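Local coordinates for RegF protein (Neisseria gonorrhoeae, PDB 4HOJ) that binds glutathione and calcium ions and, as a stringent starvation protein A of the glutathione S-transferase superfamily, probably acts in the stringent response, at residues T5-I10 with V52-E57; H16-V21 with N66-Y71. All blocks are in the same frame, centred on the assembly; numbering follows the deposited sequence.

Overall arrangement
From the N terminus the chain runs through strand 5-8 into helix 13-25, then strand 30-33 and helix 41-46, before Val52-Glu57 returns antiparallel beside Thr5-Ile10 and closes contact 1. Strand 60-63 follows, and helix 65-75 comes back to helix 13-25 in contact 2. The segments alternate along the chain, so the two loops cross rather than nest. Their centres lie about 10 Å apart within the thioredoxin-like N-terminal domain: contact 1 pairs central strands of the four-stranded sheet, contact 2 two helices packed on it. Leu6 and Arg19 pack together, Ser8 and Arg19 are probably hydrogen-bonded, as are Glu57 and Tyr71, tying sheet to helices.

Contact 1 of 2, residues T5-I10 with V52-E57; sequences TLYSGI and VPVLVE. With GSH (glutathione), chain C.
Leu6 and Leu55 meet on the face of the sheet that carries helix 13-25, Leu6 CD1 lying 4.0 Å from Leu55 CD1 while the two side chains cross at about a right angle. In both leucines chi2 (74° and 81°) turns CD1, rather than CD2, to the other strand, and Leu6 CD1 also touches Pro53 CB. On the reverse face Tyr7 packs its CB on Val54 CB and turns a ring edge to the other strand, with Val54 O in the ring plane and Tyr7 CE1 meeting Val56 CG2 at 3.8 Å. Met46 of helix 41-46 adjoins Tyr7, Val54 and Val56 there.

Four backbone hydrogen bonds join the strands, whose short axes come within 4.8 Å. Thr5 and Val56 form one hydrogen-bonded pair, with Thr5 N to Val56 O at 2.8 Å; Tyr7 and Val54 form the next, where Val54 N to Tyr7 O, 3.2 Å, is the longest of the four. Beyond it, Val52 CG2 packs 3.6 Å from Gly9 N. Ser8 OG is hydrogen-bonded to Arg19 NE of helix 13-25.

The peptide bond before Pro53 is cis, directly beside the strand pairing. At this polar edge Val52 N donates to GSH O2 at 3.0 Å, and GSH N2 donates to Val52 O at 2.8 Å. This two-way pairing next to a cis-proline is the glutathione-binding arrangement of thioredoxin-like GST domains. The Val52 backbone thus matches the amide N and carbonyl O of the ligand's cysteinyl residue, without depending on the Val52 side chain.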
loop_
_atom_site.group_PDB
_atom_site.type_symbol
_atom_site.label_atom_id
_atom_site.label_comp_id
_atom_site.label_asym_id
_atom_site.label_seq_id
_atom_site.Cartn_x
_atom_site.Cartn_y
_atom_site.Cartn_z
ATOM N N THR A 5 18.335 12.170 3.132
ATOM C CA THR A 5 18.183 13.054 1.989
ATOM C C THR A 5 16.861 12.726 1.299
ATOM O O THR A 5 16.587 11.574 0.981
ATOM C CB THR A 5 19.322 12.869 0.996
ATOM O OG1 THR A 5 20.553 13.186 1.653
ATOM C CG2 THR A 5 19.169 13.784 -0.240
ATOM N N LEU A 6 16.026 13.724 1.056
ATOM C CA LEU A 6 14.815 13.589 0.297
ATOM C C LEU A 6 14.991 14.204 -1.064
ATOM O O LEU A 6 15.270 15.418 -1.164
ATOM C CB LEU A 6 13.634 14.291 0.991
ATOM C CG LEU A 6 12.286 14.119 0.307
ATOM C CD1 LEU A 6 11.781 12.710 0.560
ATOM C CD2 LEU A 6 11.280 15.156 0.840
ATOM N N TYR A 7 14.766 13.415 -2.103
ATOM C CA TYR A 7 14.686 13.928 -3.459
ATOM C C TYR A 7 13.259 14.300 -3.718
ATOM O O TYR A 7 12.358 13.479 -3.564
ATOM C CB TYR A 7 15.160 12.837 -4.422
ATOM C CG TYR A 7 16.640 12.551 -4.321
ATOM C CD1 TYR A 7 17.159 11.672 -3.386
ATOM C CD2 TYR A 7 17.520 13.184 -5.159
ATOM C CE1 TYR A 7 18.489 11.406 -3.279
ATOM C CE2 TYR A 7 18.867 12.910 -5.088
ATOM C CZ TYR A 7 19.344 12.035 -4.131
ATOM O OH TYR A 7 20.709 11.791 -4.073
ATOM N N SER A 8 13.049 15.585 -4.053
ATOM C CA SER A 8 11.695 16.163 -3.998
ATOM C C SER A 8 11.433 17.029 -5.219
ATOM O O SER A 8 12.334 17.721 -5.664
ATOM C CB SER A 8 11.650 17.051 -2.738
ATOM O OG SER A 8 10.480 17.869 -2.773
ATOM N N GLY A 9 10.226 16.979 -5.747
ATOM C CA GLY A 9 9.816 17.943 -6.766
ATOM C C GLY A 9 9.140 19.144 -6.126
ATOM O O GLY A 9 8.307 18.986 -5.228
ATOM N N ILE A 10 9.444 20.333 -6.588
ATOM C CA ILE A 10 8.974 21.531 -5.878
ATOM C C ILE A 10 7.473 21.739 -5.972
ATOM O O ILE A 10 6.888 22.454 -5.165
ATOM C CB ILE A 10 9.706 22.767 -6.327
ATOM C CG1 ILE A 10 9.492 23.092 -7.810
ATOM C CG2 ILE A 10 11.235 22.594 -6.049
ATOM C CD1 ILE A 10 10.103 24.437 -8.216
ATOM N N VAL A 52 9.851 11.172 -8.184
ATOM C CA VAL A 52 10.025 11.658 -6.814
ATOM C C VAL A 52 8.715 11.468 -6.046
ATOM O O VAL A 52 7.644 11.416 -6.654
ATOM C CB VAL A 52 10.430 13.170 -6.794
ATOM C CG1 VAL A 52 11.827 13.277 -7.333
ATOM C CG2 VAL A 52 9.424 14.018 -7.584
ATOM N N PRO A 53 8.776 11.339 -4.720
ATOM C CA PRO A 53 9.977 11.455 -3.896
ATOM C C PRO A 53 10.757 10.166 -3.756
ATOM O O PRO A 53 10.249 9.019 -3.958
ATOM C CB PRO A 53 9.411 11.802 -2.516
ATOM C CG PRO A 53 8.002 11.132 -2.508
ATOM C CD PRO A 53 7.526 11.403 -3.943
ATOM N N VAL A 54 12.041 10.298 -3.401
ATOM C CA VAL A 54 12.916 9.201 -2.984
ATOM C C VAL A 54 13.569 9.631 -1.676
ATOM O O VAL A 54 13.922 10.831 -1.513
ATOM C CB VAL A 54 13.992 8.947 -4.026
ATOM C CG1 VAL A 54 15.062 7.966 -3.544
ATOM C CG2 VAL A 54 13.325 8.414 -5.313
ATOM N N LEU A 55 13.711 8.743 -0.704
ATOM C CA LEU A 55 14.479 9.034 0.479
ATOM C C LEU A 55 15.704 8.148 0.499
ATOM O O LEU A 55 15.604 6.912 0.268
ATOM C CB LEU A 55 13.635 8.792 1.714
ATOM C CG LEU A 55 14.255 9.257 3.039
ATOM C CD1 LEU A 55 14.029 10.773 3.223
ATOM C CD2 LEU A 55 13.674 8.511 4.239
ATOM N N VAL A 56 16.859 8.740 0.797
ATOM C CA VAL A 56 18.090 7.989 0.984
ATOM C C VAL A 56 18.611 8.229 2.370
ATOM O O VAL A 56 18.744 9.387 2.802
ATOM C CB VAL A 56 19.162 8.370 -0.072
ATOM C CG1 VAL A 56 20.500 7.639 0.215
ATOM C CG2 VAL A 56 18.635 8.044 -1.478
ATOM N N GLU A 57 18.917 7.171 3.105
ATOM C CA GLU A 57 19.648 7.340 4.354
ATOM C C GLU A 57 20.674 6.235 4.420
ATOM O O GLU A 57 20.325 5.043 4.520
ATOM C CB GLU A 57 18.711 7.276 5.556
ATOM C CG GLU A 57 19.474 7.565 6.815
ATOM C CD GLU A 57 18.632 7.588 8.080
ATOM O OE1 GLU A 57 17.503 7.047 8.089
ATOM O OE2 GLU A 57 19.140 8.160 9.084
HETATM N N1 GSH C . 3.031 6.676 -5.925
HETATM C CA1 GSH C . 4.068 7.749 -5.911
HETATM C C1 GSH C . 4.302 8.215 -4.521
HETATM O O11 GSH C . 5.443 8.616 -4.176
HETATM O O12 GSH C . 3.327 8.221 -3.748
HETATM C CB1 GSH C . 3.718 8.877 -6.892
HETATM C CG1 GSH C . 4.865 9.871 -7.108
HETATM C CD1 GSH C . 4.594 10.729 -8.329
HETATM O OE1 GSH C . 3.589 10.656 -8.999
HETATM N N2 GSH C . 5.604 11.652 -8.552
HETATM C CA2 GSH C . 5.497 12.524 -9.722
HETATM C C2 GSH C . 6.684 12.204 -10.595
HETATM O O2 GSH C . 7.828 11.972 -10.239
HETATM C CB2 GSH C . 5.569 13.985 -9.431
HETATM S SG2 GSH C . 4.336 14.556 -8.295
HETATM N N3 GSH C . 6.390 12.316 -12.018
HETATM C CA3 GSH C . 7.408 12.043 -13.016
HETATM C C3 GSH C . 6.942 10.868 -13.818
HETATM O O31 GSH C . 5.935 10.129 -13.546
HETATM O O32 GSH C . 7.643 10.607 -14.822
#

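Contact 2 of 2, residues H16-V21 with N66-Y71; sequences HRCRFV and NIINEY
Cys18 and Asn69 bring their CA atoms within 6.0 Å where the axes of the helical segments 16-21 and 66-71, 11° from parallel, approach to 9.3 Å. Asn69 points from its helix into the interface, CG anti to the carbonyl carbon (chi1 -74°), and its amide enters between three residues of the other helix. Its OD1 lies 3.3 Å from Cys18 CA and 3.4 Å from Cys18 SG. Its ND2 lies 3.6 Å from Arg17 CB, and Val21 CG2 packs 3.5 Å from Asn69 CG, the two side chains crossing obliquely. Cys18 SG also meets Ile68 CG2 at 3.8 Å, an apolar patch next to the amide.

Nearer the glutathione pocket, Arg17, extended from CG to NE, brings its guanidinium to the Asn66 carboxamide. Asn66 OD1 sits over one face of the guanidinium, 3.2 Å from Arg17 NH1, and the guanidinium and amide planes are 21° apart. The angle is too poor for a hydrogen bond. Arg17 instead bonds Ser65, a glutathione ligand, through NH1, and bridges through NH2 to Glu100, another pocket residue.

Across the two helices, then, the contact relies on close packing around a buried amide and on an oxygen over a guanidinium face. The hydrogen-bonding partners of Arg17 lie beyond the segments, in Ser65, Glu100 and the backbone O of Ala155, consistent with a second-shell role in positioning Ser65 and Glu100 beside glutathione.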
loop_
_atom_site.group_PDB
_atom_site.type_symbol
_atom_site.label_atom_id
_atom_site.label_comp_id
_atom_site.label_asym_id
_atom_site.label_seq_id
_atom_site.Cartn_x
_atom_site.Cartn_y
_atom_site.Cartn_z
ATOM N N HIS A 16 5.548 16.648 -1.238
ATOM C CA HIS A 16 5.017 17.544 -0.228
ATOM C C HIS A 16 4.650 16.742 1.044
ATOM O O HIS A 16 4.941 17.162 2.173
ATOM C CB HIS A 16 3.833 18.267 -0.847
ATOM C CG HIS A 16 3.300 19.395 -0.033
ATOM N ND1 HIS A 16 2.222 20.117 -0.472
ATOM C CD2 HIS A 16 3.629 19.876 1.207
ATOM C CE1 HIS A 16 1.934 21.052 0.430
ATOM N NE2 HIS A 16 2.766 20.922 1.467
ATOM N N ARG A 17 4.096 15.527 0.869
ATOM C CA ARG A 17 3.738 14.716 2.043
ATOM C C ARG A 17 4.985 14.453 2.861
ATOM O O ARG A 17 4.965 14.555 4.104
ATOM C CB ARG A 17 3.176 13.323 1.656
ATOM C CG ARG A 17 1.913 13.308 0.887
ATOM C CD ARG A 17 1.615 11.856 0.486
ATOM N NE ARG A 17 0.226 11.678 0.050
ATOM C CZ ARG A 17 -0.189 10.548 -0.533
ATOM N NH1 ARG A 17 0.681 9.596 -0.929
ATOM N NH2 ARG A 17 -1.482 10.450 -0.777
ATOM N N CYS A 18 6.081 14.079 2.183
ATOM C CA CYS A 18 7.311 13.707 2.902
ATOM C C CYS A 18 7.964 14.926 3.539
ATOM O O CYS A 18 8.435 14.855 4.679
ATOM C CB CYS A 18 8.281 13.027 1.943
ATOM S SG CYS A 18 7.615 11.529 1.176
ATOM N N ARG A 19 7.953 16.082 2.878
ATOM C CA ARG A 19 8.444 17.319 3.471
ATOM C C ARG A 19 7.654 17.655 4.720
ATOM O O ARG A 19 8.241 18.037 5.739
ATOM C CB ARG A 19 8.438 18.455 2.414
ATOM C CG ARG A 19 9.549 18.278 1.371
ATOM C CD ARG A 19 9.517 19.443 0.382
ATOM N NE ARG A 19 8.735 19.178 -0.826
ATOM C CZ ARG A 19 7.575 19.762 -1.159
ATOM N NH1 ARG A 19 7.081 19.602 -2.410
ATOM N NH2 ARG A 19 6.942 20.539 -0.316
ATOM N N PHE A 20 6.335 17.464 4.660
ATOM C CA PHE A 20 5.499 17.745 5.824
ATOM C C PHE A 20 5.917 16.854 7.020
ATOM O O PHE A 20 6.129 17.344 8.134
ATOM C CB PHE A 20 4.058 17.558 5.377
ATOM C CG PHE A 20 3.004 18.003 6.373
ATOM C CD1 PHE A 20 3.289 18.686 7.546
ATOM C CD2 PHE A 20 1.668 17.698 6.068
ATOM C CE1 PHE A 20 2.233 19.081 8.407
ATOM C CE2 PHE A 20 0.624 18.074 6.892
ATOM C CZ PHE A 20 0.901 18.759 8.092
ATOM N N VAL A 21 6.075 15.539 6.789
ATOM C CA VAL A 21 6.516 14.664 7.861
ATOM C C VAL A 21 7.863 15.083 8.396
ATOM O O VAL A 21 8.056 15.100 9.615
ATOM C CB VAL A 21 6.548 13.159 7.431
ATOM C CG1 VAL A 21 7.156 12.290 8.562
ATOM C CG2 VAL A 21 5.170 12.648 7.114
ATOM N N ASN A 66 4.061 7.213 0.811
ATOM C CA ASN A 66 3.515 6.759 2.095
ATOM C C ASN A 66 4.437 5.763 2.791
ATOM O O ASN A 66 4.436 5.665 4.008
ATOM C CB ASN A 66 2.143 6.106 1.889
ATOM C CG ASN A 66 1.050 7.102 1.661
ATOM O OD1 ASN A 66 1.169 8.293 1.921
ATOM N ND2 ASN A 66 -0.061 6.593 1.134
ATOM N N ILE A 67 5.253 5.044 2.020
ATOM C CA ILE A 67 6.213 4.066 2.588
ATOM C C ILE A 67 7.394 4.846 3.202
ATOM O O ILE A 67 7.861 4.543 4.309
ATOM C CB ILE A 67 6.690 3.109 1.474
ATOM C CG1 ILE A 67 5.517 2.223 1.093
ATOM C CG2 ILE A 67 7.847 2.270 1.954
ATOM C CD1 ILE A 67 5.864 1.220 0.073
ATOM N N ILE A 68 7.890 5.892 2.518
ATOM C CA ILE A 68 8.905 6.752 3.068
ATOM C C ILE A 68 8.403 7.308 4.400
ATOM O O ILE A 68 9.124 7.324 5.396
ATOM C CB ILE A 68 9.141 7.913 2.073
ATOM C CG1 ILE A 68 9.905 7.370 0.851
ATOM C CG2 ILE A 68 9.945 9.049 2.776
ATOM C CD1 ILE A 68 9.955 8.425 -0.355
ATOM N N ASN A 69 7.135 7.718 4.422
ATOM C CA ASN A 69 6.620 8.366 5.636
ATOM C C ASN A 69 6.459 7.403 6.788
ATOM O O ASN A 69 6.725 7.772 7.933
ATOM C CB ASN A 69 5.328 9.075 5.331
ATOM C CG ASN A 69 5.565 10.336 4.556
ATOM O OD1 ASN A 69 6.702 10.763 4.368
ATOM N ND2 ASN A 69 4.465 10.946 4.083
ATOM N N GLU A 70 6.054 6.146 6.508
ATOM C CA GLU A 70 6.078 5.088 7.542
ATOM C C GLU A 70 7.437 4.918 8.122
ATOM O O GLU A 70 7.592 4.806 9.339
ATOM C CB GLU A 70 5.647 3.732 6.985
ATOM C CG GLU A 70 4.173 3.648 6.686
ATOM C CD GLU A 70 3.324 3.148 7.829
ATOM O OE1 GLU A 70 3.829 3.026 8.975
ATOM O OE2 GLU A 70 2.127 2.876 7.568
ATOM N N TYR A 71 8.430 4.847 7.245
ATOM C CA TYR A 71 9.803 4.718 7.704
ATOM C C TYR A 71 10.172 5.882 8.608
ATOM O O TYR A 71 10.665 5.669 9.711
ATOM C CB TYR A 71 10.776 4.589 6.506
ATOM C CG TYR A 71 12.201 4.651 6.942
ATOM C CD1 TYR A 71 12.806 3.575 7.569
ATOM C CD2 TYR A 71 12.953 5.788 6.711
ATOM C CE1 TYR A 71 14.135 3.637 7.962
ATOM C CE2 TYR A 71 14.285 5.872 7.114
ATOM C CZ TYR A 71 14.864 4.806 7.737
ATOM O OH TYR A 71 16.183 4.859 8.106
#